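Long-range contacts in voltage-sensor containing phosphatase (Ciona intestinalis, PDB 3V0D), which probably dephosphorylates phosphoinositide lipids under the control of a membrane voltage sensor, through a tensin-type phosphatase domain joined to a C2 domain: residues M37-S41 and C73-Y78; K66-Y70 and F83-V87; G22-D26 and N50-V55; I92-P98 and R132-L136. The protein carries 1 engineered substitution. One frame throughout, in Å; residues are numbered along the deposited sequence.

Contact 1 (M37-S41 and C73-Y78); sequences MSFPS and CSERGY
F39 pushes its ring into the 73-78 loop and is met there by three side chains. In the R76 conformer described, one of two deposited, the guanidinium is stacked on a ring face: the planes differ by 10°, and R76 CZ stands 4.0 Å from the F39 centroid, which makes the pair a cation-pi contact as well. The overlap is displaced toward the ring's root, with R76 NH2 3.7 Å from F39 CG. P40 CD, of F39's own segment, covers the opposite face. Around the rim, C73 SG lies 3.7 Å from F39 CD1 as a sulfur-aromatic contact at the edge, while the carbonyl oxygens of R76 and G77 lie in the ring plane, R76 O being 3.5 Å from F39 CE1. Y78 turns its edge toward the F39 face, planes at 78°, in an offset edge-to-face pair whose closest atoms are F39 CZ and Y78 CD2 at 3.6 Å. The contact thus ties the end of strand 34-41 to the loop leaving strand 67-73 in the phosphatase sheet, beside the phosphate site: the C73 side chain is about 5 Å from the bound ion. A chi1 of 44° places Y78 CG between the backbone N and the carbonyl carbon, and P40 CG meets the ring obliquely, 3.7 Å from Y78 CE2. Further out, Y78 OH is hydrogen-bonded to H125 NE2, and N71 ND2 holds R76 O.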
loop_
_atom_site.group_PDB
_atom_site.type_symbol
_atom_site.label_atom_id
_atom_site.label_comp_id
_atom_site.label_asym_id
_atom_site.label_seq_id
_atom_site.Cartn_x
_atom_site.Cartn_y
_atom_site.Cartn_z
ATOM N N MET A 37 6.673 7.676 -12.636
ATOM C CA MET A 37 8.097 7.508 -12.952
ATOM C C MET A 37 8.831 6.912 -11.757
ATOM O O MET A 37 8.285 6.826 -10.644
ATOM C CB MET A 37 8.707 8.844 -13.411
ATOM C CG MET A 37 8.704 9.886 -12.306
ATOM S SD MET A 37 9.249 11.482 -12.953
ATOM C CE MET A 37 9.287 12.435 -11.423
ATOM N N SER A 38 10.072 6.501 -11.993
ATOM C CA SER A 38 10.932 5.985 -10.935
ATOM C C SER A 38 11.670 7.126 -10.218
ATOM O O SER A 38 11.461 8.315 -10.518
ATOM C CB SER A 38 11.894 4.947 -11.511
ATOM O OG SER A 38 12.620 5.504 -12.563
ATOM N N PHE A 39 12.508 6.761 -9.252
ATOM C CA PHE A 39 13.128 7.756 -8.400
ATOM C C PHE A 39 14.150 8.624 -9.166
ATOM O O PHE A 39 14.982 8.087 -9.914
ATOM C CB PHE A 39 13.852 7.049 -7.265
ATOM C CG PHE A 39 14.212 7.963 -6.126
ATOM C CD1 PHE A 39 13.281 8.210 -5.123
ATOM C CD2 PHE A 39 15.457 8.574 -6.031
ATOM C CE1 PHE A 39 13.558 9.041 -4.061
ATOM C CE2 PHE A 39 15.755 9.420 -4.944
ATOM C CZ PHE A 39 14.790 9.648 -3.966
ATOM N N PRO A 40 14.114 9.963 -8.996
ATOM C CA PRO A 40 15.131 10.825 -9.632
ATOM C C PRO A 40 16.417 10.710 -8.819
ATOM O O PRO A 40 16.519 11.246 -7.704
ATOM C CB PRO A 40 14.522 12.238 -9.555
ATOM C CG PRO A 40 13.396 12.185 -8.648
ATOM C CD PRO A 40 13.109 10.758 -8.262
ATOM N N SER A 41 17.395 10.014 -9.391
ATOM C CA SER A 41 18.535 9.522 -8.640
ATOM C C SER A 41 19.740 10.455 -8.679
ATOM O O SER A 41 19.907 11.247 -9.604
ATOM C CB SER A 41 18.894 8.144 -9.175
ATOM O OG SER A 41 17.764 7.295 -9.079
ATOM N N CYS A 73 8.386 8.374 -1.354
ATOM C CA CYS A 73 9.314 7.508 -0.608
ATOM C C CYS A 73 9.580 8.043 0.779
ATOM O O CYS A 73 10.178 9.113 0.947
ATOM C CB CYS A 73 10.658 7.426 -1.327
ATOM S SG CYS A 73 10.561 6.772 -2.991
ATOM N N SER A 74 9.235 7.270 1.806
ATOM C CA SER A 74 9.670 7.634 3.144
ATOM C C SER A 74 11.192 7.532 3.261
ATOM O O SER A 74 11.789 8.187 4.111
ATOM C CB SER A 74 9.025 6.755 4.201
ATOM O OG SER A 74 9.497 5.428 4.032
ATOM N N GLU A 75 11.822 6.703 2.435
ATOM C CA GLU A 75 13.212 6.332 2.670
ATOM C C GLU A 75 14.200 7.392 2.206
ATOM O O GLU A 75 15.337 7.361 2.673
ATOM C CB GLU A 75 13.510 5.027 1.930
ATOM C CG GLU A 75 12.680 3.845 2.420
ATOM C CD GLU A 75 11.325 3.654 1.719
ATOM O OE1 GLU A 75 10.700 2.599 1.959
ATOM O OE2 GLU A 75 10.898 4.524 0.941
ATOM N N ARG A 76 13.815 8.256 1.277
ATOM C CA ARG A 76 14.797 9.104 0.594
ATOM C C ARG A 76 14.124 10.320 -0.007
ATOM O O ARG A 76 13.130 10.173 -0.735
ATOM C CB ARG A 76 15.503 8.359 -0.574
ATOM C CG ARG A 76 16.542 7.327 -0.217
ATOM C CD ARG A 76 17.292 6.895 -1.479
ATOM N NE ARG A 76 16.446 6.180 -2.438
ATOM C CZ ARG A 76 16.831 5.812 -3.662
ATOM N NH1 ARG A 76 18.050 6.109 -4.105
ATOM N NH2 ARG A 76 15.994 5.137 -4.449
ATOM N N GLY A 77 14.673 11.506 0.304
ATOM C CA GLY A 77 14.397 12.720 -0.456
ATOM C C GLY A 77 15.583 13.048 -1.351
ATOM O O GLY A 77 16.394 12.200 -1.699
ATOM N N TYR A 78 15.664 14.314 -1.741
ATOM C CA TYR A 78 16.658 14.818 -2.675
ATOM C C TYR A 78 16.585 16.342 -2.638
ATOM O O TYR A 78 15.723 16.906 -1.946
ATOM C CB TYR A 78 16.469 14.294 -4.119
ATOM C CG TYR A 78 15.047 14.289 -4.629
ATOM C CD1 TYR A 78 14.429 15.443 -5.119
ATOM C CD2 TYR A 78 14.326 13.109 -4.660
ATOM C CE1 TYR A 78 13.112 15.416 -5.587
ATOM C CE2 TYR A 78 13.040 13.076 -5.123
ATOM C CZ TYR A 78 12.432 14.218 -5.600
ATOM O OH TYR A 78 11.149 14.197 -6.091
#

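Contact 2 (K66-Y70 and F83-V87); sequences KFRIY and FDNHV
I69 and V87 form a parallel beta bridge, their CA atoms 4.6 Å apart, secured by a nearly straight hydrogen bond from I69 N to H86 O (2.9 Å, 173°) and by a CA-H...O contact between V87 CA and I69 O at 3.2 Å. Just before the bridge, F83 to H86 make a type I' turn, closed by H86 N bonding to F83 O, which brings the F83 and H86 rings to the side chains of I69 and F67. H86 turns the edge of its imidazole to the face of F67 at 86°, a T-shaped pair with centroids 5.5 Å apart. F67 takes chi1 66°, which folds its ring toward the turn, where F67 CE1 comes within 3.6 Å of F83 O. Within the turn, D84 O sits over the centre of the imidazole face. I69 and V87 point to the same side of the sheet; there I69 CG1 meets the F83 ring obliquely, 3.8 Å from F83 CD2. R68 runs extended from CG to NE. Its NH1 reaches N85 O through one water, which accepts from R68 NH1 at 3.0 Å, while D109 takes the salt bridge from NE. F83 also packs on helix 52-62. Parallel strands 67-73 and 87-92 are neighbours in the mixed beta sheet of the protein-tyrosine-phosphatase fold, and here they begin their pairing after a turn, with no helix in the connection.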
loop_
_atom_site.group_PDB
_atom_site.type_symbol
_atom_site.label_atom_id
_atom_site.label_comp_id
_atom_site.label_asym_id
_atom_site.label_seq_id
_atom_site.Cartn_x
_atom_site.Cartn_y
_atom_site.Cartn_z
ATOM N N LYS A 66 4.619 24.382 -15.111
ATOM C CA LYS A 66 3.312 23.731 -15.113
ATOM C C LYS A 66 3.396 22.295 -14.610
ATOM O O LYS A 66 2.561 21.454 -14.988
ATOM C CB LYS A 66 2.688 23.788 -16.508
ATOM C CG LYS A 66 2.248 25.201 -16.899
ATOM C CD LYS A 66 1.244 25.185 -18.053
ATOM C CE LYS A 66 1.143 26.530 -18.723
ATOM N NZ LYS A 66 0.668 27.585 -17.800
ATOM N N PHE A 67 4.359 22.013 -13.737
ATOM C CA PHE A 67 4.453 20.677 -13.147
ATOM C C PHE A 67 4.500 20.696 -11.623
ATOM O O PHE A 67 4.939 21.672 -10.993
ATOM C CB PHE A 67 5.673 19.920 -13.706
ATOM C CG PHE A 67 6.997 20.521 -13.311
ATOM C CD1 PHE A 67 7.597 20.163 -12.112
ATOM C CD2 PHE A 67 7.632 21.468 -14.118
ATOM C CE1 PHE A 67 8.810 20.726 -11.722
ATOM C CE2 PHE A 67 8.855 22.027 -13.728
ATOM C CZ PHE A 67 9.425 21.657 -12.529
ATOM N N ARG A 68 4.092 19.571 -11.039
ATOM C CA ARG A 68 4.240 19.323 -9.610
ATOM C C ARG A 68 4.721 17.888 -9.477
ATOM O O ARG A 68 4.161 16.983 -10.116
ATOM C CB ARG A 68 2.939 19.559 -8.869
ATOM C CG ARG A 68 3.019 19.577 -7.365
ATOM C CD ARG A 68 1.846 20.363 -6.825
ATOM N NE ARG A 68 1.832 20.497 -5.375
ATOM C CZ ARG A 68 2.660 21.287 -4.702
ATOM N NH1 ARG A 68 3.587 21.979 -5.355
ATOM N NH2 ARG A 68 2.548 21.369 -3.376
ATOM N N ILE A 69 5.737 17.681 -8.643
ATOM C CA ILE A 69 6.343 16.358 -8.419
ATOM C C ILE A 69 5.926 15.845 -7.056
ATOM O O ILE A 69 5.997 16.585 -6.072
ATOM C CB ILE A 69 7.889 16.466 -8.452
ATOM C CG1 ILE A 69 8.399 17.253 -9.679
ATOM C CG2 ILE A 69 8.527 15.068 -8.336
ATOM C CD1 ILE A 69 8.033 16.645 -11.014
ATOM N N TYR A 70 5.542 14.567 -7.000
ATOM C CA TYR A 70 5.212 13.910 -5.738
ATOM C C TYR A 70 6.199 12.789 -5.485
ATOM O O TYR A 70 6.282 11.834 -6.279
ATOM C CB TYR A 70 3.771 13.364 -5.794
ATOM C CG TYR A 70 2.744 14.458 -5.913
ATOM C CD1 TYR A 70 2.356 14.951 -7.142
ATOM C CD2 TYR A 70 2.206 15.052 -4.766
ATOM C CE1 TYR A 70 1.424 15.983 -7.257
ATOM C CE2 TYR A 70 1.280 16.102 -4.859
ATOM C CZ TYR A 70 0.911 16.555 -6.114
ATOM O OH TYR A 70 -0.014 17.562 -6.251
ATOM N N PHE A 83 13.979 20.874 -8.835
ATOM C CA PHE A 83 12.646 20.921 -9.450
ATOM C C PHE A 83 11.964 22.260 -9.142
ATOM O O PHE A 83 10.739 22.352 -9.108
ATOM C CB PHE A 83 11.799 19.746 -8.940
ATOM C CG PHE A 83 12.259 18.415 -9.450
ATOM C CD1 PHE A 83 12.994 17.561 -8.652
ATOM C CD2 PHE A 83 11.947 18.033 -10.753
ATOM C CE1 PHE A 83 13.402 16.328 -9.147
ATOM C CE2 PHE A 83 12.386 16.801 -11.254
ATOM C CZ PHE A 83 13.088 15.951 -10.438
ATOM N N ASP A 84 12.778 23.293 -8.917
ATOM C CA ASP A 84 12.266 24.637 -8.620
ATOM C C ASP A 84 11.296 24.639 -7.439
ATOM O O ASP A 84 10.355 25.429 -7.395
ATOM C CB ASP A 84 11.670 25.317 -9.864
ATOM C CG ASP A 84 12.731 25.648 -10.924
ATOM O OD1 ASP A 84 13.935 25.692 -10.610
ATOM O OD2 ASP A 84 12.348 25.859 -12.093
ATOM N N ASN A 85 11.549 23.763 -6.467
ATOM C CA ASN A 85 10.786 23.718 -5.222
ATOM C C ASN A 85 9.338 23.309 -5.440
ATOM O O ASN A 85 8.470 23.653 -4.642
ATOM C CB ASN A 85 10.876 25.046 -4.461
ATOM C CG ASN A 85 12.300 25.500 -4.328
ATOM O OD1 ASN A 85 13.146 24.750 -3.812
ATOM N ND2 ASN A 85 12.596 26.700 -4.824
ATOM N N HIS A 86 9.072 22.561 -6.505
ATOM C CA HIS A 86 7.704 22.097 -6.799
ATOM C C HIS A 86 7.549 20.616 -6.465
ATOM O O HIS A 86 7.008 19.851 -7.254
ATOM C CB HIS A 86 7.394 22.330 -8.284
ATOM C CG HIS A 86 7.505 23.755 -8.705
ATOM N ND1 HIS A 86 6.910 24.781 -8.009
ATOM C CD2 HIS A 86 8.157 24.332 -9.744
ATOM C CE1 HIS A 86 7.187 25.934 -8.599
ATOM N NE2 HIS A 86 7.927 25.685 -9.665
ATOM N N VAL A 87 8.013 20.223 -5.296
ATOM C CA VAL A 87 7.973 18.827 -4.854
ATOM C C VAL A 87 7.143 18.739 -3.586
ATOM O O VAL A 87 7.274 19.567 -2.700
ATOM C CB VAL A 87 9.391 18.275 -4.605
ATOM C CG1 VAL A 87 9.341 16.774 -4.240
ATOM C CG2 VAL A 87 10.286 18.507 -5.800
HETATM O O HOH W 1 5.651 23.386 -3.705
#

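Contact 3 (G22-D26 and N50-V55); sequences GFDLD and NPIGEV
D26 and N50 carry the hydrogen bonds. The side-chain amide of N50 grips both backbone polar groups of D26: D26 N donates to N50 OD1 (2.8 Å, 162°), tilted only 16° from the carbonyl plane, and N50 ND2 donates to D26 O (2.9 Å), which lies in the amide plane although ND2 stands well above the plane of that carbonyl. A chi1 of -74° on N50 directs the amide to the corner where the chain turns at D26. A water adds a further polar link, donating to E54 OE1 at 2.7 Å and accepting from D24 N. Apolar contact centres on L25, whose CD2 branch packs against the start of helix 52-62, 4.1 Å from V55 CG2, with P51 CD and E54 CB also close. The same methyl, L25 CD2, lies against the amide, 3.8 Å from N50 CG. F23 rests obliquely against the helix backbone, its CE2 3.7 Å from E54 O. P51 occupies the N-cap position, and its carbonyl receives V55 N. R161 pairs with the D26 carboxylate and R57 with that of E54. One asparagine amide therefore does for D26 what a neighbouring strand would do, satisfying N-H and carbonyl together and pinning the chain's corner to the short strand that leads into helix 52-62.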
loop_
_atom_site.group_PDB
_atom_site.type_symbol
_atom_site.label_atom_id
_atom_site.label_comp_id
_atom_site.label_asym_id
_atom_site.label_seq_id
_atom_site.Cartn_x
_atom_site.Cartn_y
_atom_site.Cartn_z
ATOM N N GLY A 22 15.763 13.470 -27.150
ATOM C CA GLY A 22 17.006 13.531 -26.396
ATOM C C GLY A 22 16.904 13.141 -24.934
ATOM O O GLY A 22 17.821 13.411 -24.165
ATOM N N PHE A 23 15.792 12.507 -24.552
ATOM C CA PHE A 23 15.612 11.944 -23.212
ATOM C C PHE A 23 15.515 10.438 -23.299
ATOM O O PHE A 23 15.055 9.881 -24.306
ATOM C CB PHE A 23 14.347 12.489 -22.548
ATOM C CG PHE A 23 14.408 13.955 -22.264
ATOM C CD1 PHE A 23 13.829 14.876 -23.136
ATOM C CD2 PHE A 23 15.065 14.425 -21.130
ATOM C CE1 PHE A 23 13.894 16.239 -22.869
ATOM C CE2 PHE A 23 15.125 15.790 -20.852
ATOM C CZ PHE A 23 14.553 16.696 -21.717
ATOM N N ASP A 24 15.968 9.781 -22.244
ATOM C CA ASP A 24 15.840 8.350 -22.113
ATOM C C ASP A 24 15.578 8.098 -20.639
ATOM O O ASP A 24 16.515 8.008 -19.850
ATOM C CB ASP A 24 17.117 7.648 -22.596
ATOM C CG ASP A 24 16.947 6.149 -22.716
ATOM O OD1 ASP A 24 17.789 5.522 -23.395
ATOM O OD2 ASP A 24 15.987 5.590 -22.144
ATOM N N LEU A 25 14.299 7.999 -20.280
ATOM C CA LEU A 25 13.885 7.941 -18.877
ATOM C C LEU A 25 12.835 6.869 -18.616
ATOM O O LEU A 25 12.006 6.575 -19.488
ATOM C CB LEU A 25 13.333 9.308 -18.433
ATOM C CG LEU A 25 14.321 10.484 -18.403
ATOM C CD1 LEU A 25 13.580 11.801 -18.207
ATOM C CD2 LEU A 25 15.384 10.307 -17.311
ATOM N N ASP A 26 12.863 6.320 -17.400
ATOM C CA ASP A 26 11.802 5.460 -16.899
ATOM C C ASP A 26 10.660 6.384 -16.436
ATOM O O ASP A 26 10.655 6.884 -15.310
ATOM C CB ASP A 26 12.339 4.595 -15.750
ATOM C CG ASP A 26 11.341 3.553 -15.254
ATOM O OD1 ASP A 26 10.168 3.567 -15.675
ATOM O OD2 ASP A 26 11.771 2.664 -14.472
ATOM N N ASN A 50 17.078 6.976 -13.367
ATOM C CA ASN A 50 16.829 8.263 -13.973
ATOM C C ASN A 50 17.670 9.310 -13.263
ATOM O O ASN A 50 17.427 9.603 -12.119
ATOM C CB ASN A 50 15.374 8.683 -13.728
ATOM C CG ASN A 50 14.351 7.929 -14.568
ATOM O OD1 ASN A 50 14.689 7.066 -15.389
ATOM N ND2 ASN A 50 13.071 8.248 -14.338
ATOM N N PRO A 51 18.686 9.874 -13.925
ATOM C CA PRO A 51 19.496 10.899 -13.253
ATOM C C PRO A 51 18.653 12.132 -12.970
ATOM O O PRO A 51 17.925 12.604 -13.853
ATOM C CB PRO A 51 20.589 11.207 -14.280
ATOM C CG PRO A 51 20.609 10.027 -15.217
ATOM C CD PRO A 51 19.163 9.589 -15.286
ATOM N N ILE A 52 18.752 12.653 -11.749
ATOM C CA ILE A 52 17.922 13.797 -11.347
ATOM C C ILE A 52 18.102 15.018 -12.263
ATOM O O ILE A 52 17.132 15.723 -12.533
ATOM C CB ILE A 52 18.140 14.172 -9.866
ATOM C CG1 ILE A 52 17.132 15.233 -9.418
ATOM C CG2 ILE A 52 19.589 14.618 -9.605
ATOM C CD1 ILE A 52 16.957 15.286 -7.906
ATOM N N GLY A 53 19.322 15.245 -12.755
ATOM C CA GLY A 53 19.558 16.327 -13.703
ATOM C C GLY A 53 18.729 16.176 -14.970
ATOM O O GLY A 53 18.203 17.165 -15.495
ATOM N N GLU A 54 18.597 14.942 -15.463
ATOM C CA GLU A 54 17.798 14.689 -16.654
ATOM C C GLU A 54 16.298 14.789 -16.384
ATOM O O GLU A 54 15.547 15.293 -17.203
ATOM C CB GLU A 54 18.149 13.321 -17.258
ATOM C CG GLU A 54 19.476 13.328 -18.007
ATOM C CD GLU A 54 19.387 14.242 -19.202
ATOM O OE1 GLU A 54 18.744 13.843 -20.194
ATOM O OE2 GLU A 54 19.901 15.380 -19.132
ATOM N N VAL A 55 15.853 14.328 -15.221
ATOM C CA VAL A 55 14.435 14.421 -14.882
ATOM C C VAL A 55 14.034 15.886 -14.707
ATOM O O VAL A 55 12.992 16.326 -15.217
ATOM C CB VAL A 55 14.106 13.598 -13.614
ATOM C CG1 VAL A 55 12.604 13.636 -13.311
ATOM C CG2 VAL A 55 14.542 12.149 -13.801
HETATM O O HOH W 2 17.715 11.402 -20.442
#

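Contact 4 (I92-P98 and R132-L136); sequences IDDHNVP and RTGTL. With PO4 (phosphate ion), chain C.
R132 has the largest buried surface here, packing against the 92-98 loop. Its NH1 donates to I92 O at 2.8 Å, with the oxygen in the guanidinium plane, though the bond is bent to 145°; E75 is a second, charged partner of NH1. The chain kinks at chi3 (-74°), carrying the guanidinium from the helix to both loop and phosphate. I92 and R132 pass each other in opposite directions, I92 CG2 3.7 Å from R132 CD, and I92 CD1 meets L136 CD1 at 3.9 Å; P98 CG touches the same leucine methyl. D94 lies across one guanidinium face: D94 CA stands over its centre, and the carboxylate is stacked at 16° between planes. D94 OD2 and R132 NH2, 3.4 Å apart, form a salt bridge of charge alone, because the oxygen is well off the plane and no N-H points at it. The edge of the guanidinium serves the phosphate instead: R132 NH2 donates to O2 at 2.7 Å, NE adds weak bonds to O2 and O4, and the backbone N of R132 donates to O4 at 2.8 Å. A water joins N96 O to T135 OG1. S126 and the backbone nitrogens of K127, G128 and K130 complete the anion's cradle. This is the P-loop of the HCX5R signature, its cysteine replaced by the engineered S126 and R132 its arginine, with D94 on the opposing loop, as in PTEN-like phosphatases.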
loop_
_atom_site.group_PDB
_atom_site.type_symbol
_atom_site.label_atom_id
_atom_site.label_comp_id
_atom_site.label_asym_id
_atom_site.label_seq_id
_atom_site.Cartn_x
_atom_site.Cartn_y
_atom_site.Cartn_z
ATOM N N ILE A 92 5.651 7.258 2.487
ATOM C CA ILE A 92 5.110 5.891 2.413
ATOM C C ILE A 92 6.295 4.928 2.397
ATOM O O ILE A 92 7.221 5.078 1.600
ATOM C CB ILE A 92 4.251 5.681 1.152
ATOM C CG1 ILE A 92 3.189 6.795 1.007
ATOM C CG2 ILE A 92 3.588 4.306 1.235
ATOM C CD1 ILE A 92 2.471 6.747 -0.322
ATOM N N ASP A 93 6.278 3.917 3.275
ATOM C CA ASP A 93 7.307 2.886 3.213
ATOM C C ASP A 93 7.074 1.984 2.002
ATOM O O ASP A 93 5.924 1.688 1.638
ATOM C CB ASP A 93 7.267 2.018 4.465
ATOM C CG ASP A 93 7.627 2.744 5.730
ATOM O OD1 ASP A 93 8.149 3.873 5.709
ATOM O OD2 ASP A 93 7.401 2.126 6.801
ATOM N N ASP A 94 8.159 1.505 1.407
ATOM C CA ASP A 94 8.033 0.621 0.255
ATOM C C ASP A 94 7.161 -0.581 0.630
ATOM O O ASP A 94 7.270 -1.125 1.748
ATOM C CB ASP A 94 9.422 0.181 -0.206
ATOM C CG ASP A 94 9.453 -0.285 -1.651
ATOM O OD1 ASP A 94 10.559 -0.619 -2.131
ATOM O OD2 ASP A 94 8.391 -0.274 -2.298
ATOM N N HIS A 95 6.269 -0.962 -0.279
ATOM C CA HIS A 95 5.387 -2.125 -0.048
ATOM C C HIS A 95 4.353 -1.871 1.033
ATOM O O HIS A 95 3.761 -2.822 1.542
ATOM C CB HIS A 95 6.156 -3.433 0.223
ATOM C CG HIS A 95 7.328 -3.596 -0.652
ATOM N ND1 HIS A 95 7.247 -3.680 -2.024
ATOM C CD2 HIS A 95 8.632 -3.663 -0.338
ATOM C CE1 HIS A 95 8.471 -3.794 -2.520
ATOM N NE2 HIS A 95 9.329 -3.806 -1.514
ATOM N N ASN A 96 4.096 -0.595 1.327
ATOM C CA ASN A 96 3.117 -0.214 2.320
ATOM C C ASN A 96 2.215 0.897 1.761
ATOM O O ASN A 96 2.208 1.152 0.553
ATOM C CB ASN A 96 3.826 0.156 3.638
ATOM C CG ASN A 96 4.376 -1.085 4.325
ATOM O OD1 ASN A 96 3.641 -1.791 5.022
ATOM N ND2 ASN A 96 5.648 -1.381 4.126
ATOM N N VAL A 97 1.412 1.515 2.623
ATOM C CA VAL A 97 0.359 2.439 2.211
ATOM C C VAL A 97 0.505 3.757 2.933
ATOM O O VAL A 97 1.047 3.821 4.037
ATOM C CB VAL A 97 -1.071 1.854 2.464
ATOM C CG1 VAL A 97 -1.345 0.687 1.519
ATOM C CG2 VAL A 97 -1.275 1.479 3.920
ATOM N N PRO A 98 -0.041 4.832 2.341
ATOM C CA PRO A 98 -0.174 6.090 3.083
ATOM C C PRO A 98 -1.278 5.940 4.139
ATOM O O PRO A 98 -2.200 5.136 3.986
ATOM C CB PRO A 98 -0.649 7.061 1.995
ATOM C CG PRO A 98 -1.479 6.208 1.080
ATOM C CD PRO A 98 -0.716 4.884 1.023
ATOM N N ARG A 132 3.611 1.965 -4.811
ATOM C CA ARG A 132 3.169 3.178 -4.115
ATOM C C ARG A 132 2.621 4.193 -5.109
ATOM O O ARG A 132 1.572 4.808 -4.892
ATOM C CB ARG A 132 4.338 3.783 -3.322
ATOM C CG ARG A 132 4.700 2.941 -2.093
ATOM C CD ARG A 132 5.963 3.469 -1.443
ATOM N NE ARG A 132 7.150 3.132 -2.213
ATOM C CZ ARG A 132 8.385 3.363 -1.795
ATOM N NH1 ARG A 132 8.581 4.017 -0.644
ATOM N NH2 ARG A 132 9.426 2.963 -2.522
ATOM N N THR A 133 3.343 4.367 -6.212
ATOM C CA THR A 133 2.901 5.250 -7.287
ATOM C C THR A 133 1.498 4.868 -7.765
ATOM O O THR A 133 0.625 5.739 -7.937
ATOM C CB THR A 133 3.943 5.256 -8.408
ATOM O OG1 THR A 133 5.095 5.947 -7.946
ATOM C CG2 THR A 133 3.447 5.984 -9.638
ATOM N N GLY A 134 1.264 3.578 -7.990
ATOM C CA GLY A 134 -0.035 3.148 -8.474
ATOM C C GLY A 134 -1.153 3.425 -7.484
ATOM O O GLY A 134 -2.287 3.677 -7.881
ATOM N N THR A 135 -0.864 3.368 -6.185
ATOM C CA THR A 135 -1.882 3.630 -5.177
ATOM C C THR A 135 -2.383 5.071 -5.346
ATOM O O THR A 135 -3.600 5.333 -5.327
ATOM C CB THR A 135 -1.303 3.452 -3.752
ATOM O OG1 THR A 135 -0.702 2.162 -3.614
ATOM C CG2 THR A 135 -2.350 3.601 -2.694
ATOM N N LEU A 136 -1.454 6.024 -5.467
ATOM C CA LEU A 136 -1.852 7.425 -5.573
ATOM C C LEU A 136 -2.347 7.796 -6.969
ATOM O O LEU A 136 -3.281 8.587 -7.078
ATOM C CB LEU A 136 -0.747 8.364 -5.075
ATOM C CG LEU A 136 -0.774 8.619 -3.553
ATOM C CD1 LEU A 136 -0.549 7.330 -2.750
ATOM C CD2 LEU A 136 0.203 9.694 -3.164
HETATM P P PO4 C . 7.607 1.352 -5.618
HETATM O O1 PO4 C . 7.581 -0.008 -4.900
HETATM O O2 PO4 C . 8.738 2.164 -5.031
HETATM O O3 PO4 C . 7.850 1.081 -7.077
HETATM O O4 PO4 C . 6.322 2.029 -5.412
HETATM O O HOH W 3 1.048 3.055 -1.300
#

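In the fold
All four contacts lie in the phosphatase-tensin region. Contact 3 closes before contacts 2 and 4 open, while the segments of contact 1 alternate with those of contacts 2 and 3. Contacts 1, 2 and 3 reach the same mixed sheet, their centres 13 to 15 Å apart. Contact 1 joins contact 3 where S41 N probably bonds N50 O, and contact 2 where Y78 OH packs on I69 CG2. F83 of contact 2 also meets helix 52-62. Contact 4, about 12 Å from contact 1 between centres, holds the phosphate; S74 OG probably bonds D93 OD1, joining the loop after strand 67-73 to the 92-98 loop. Contacts 1 to 3 thus knit sheet, flanking strand and helix together, and contact 4 builds the pocket, consistent with a tensin-type phosphatase's catalytic end.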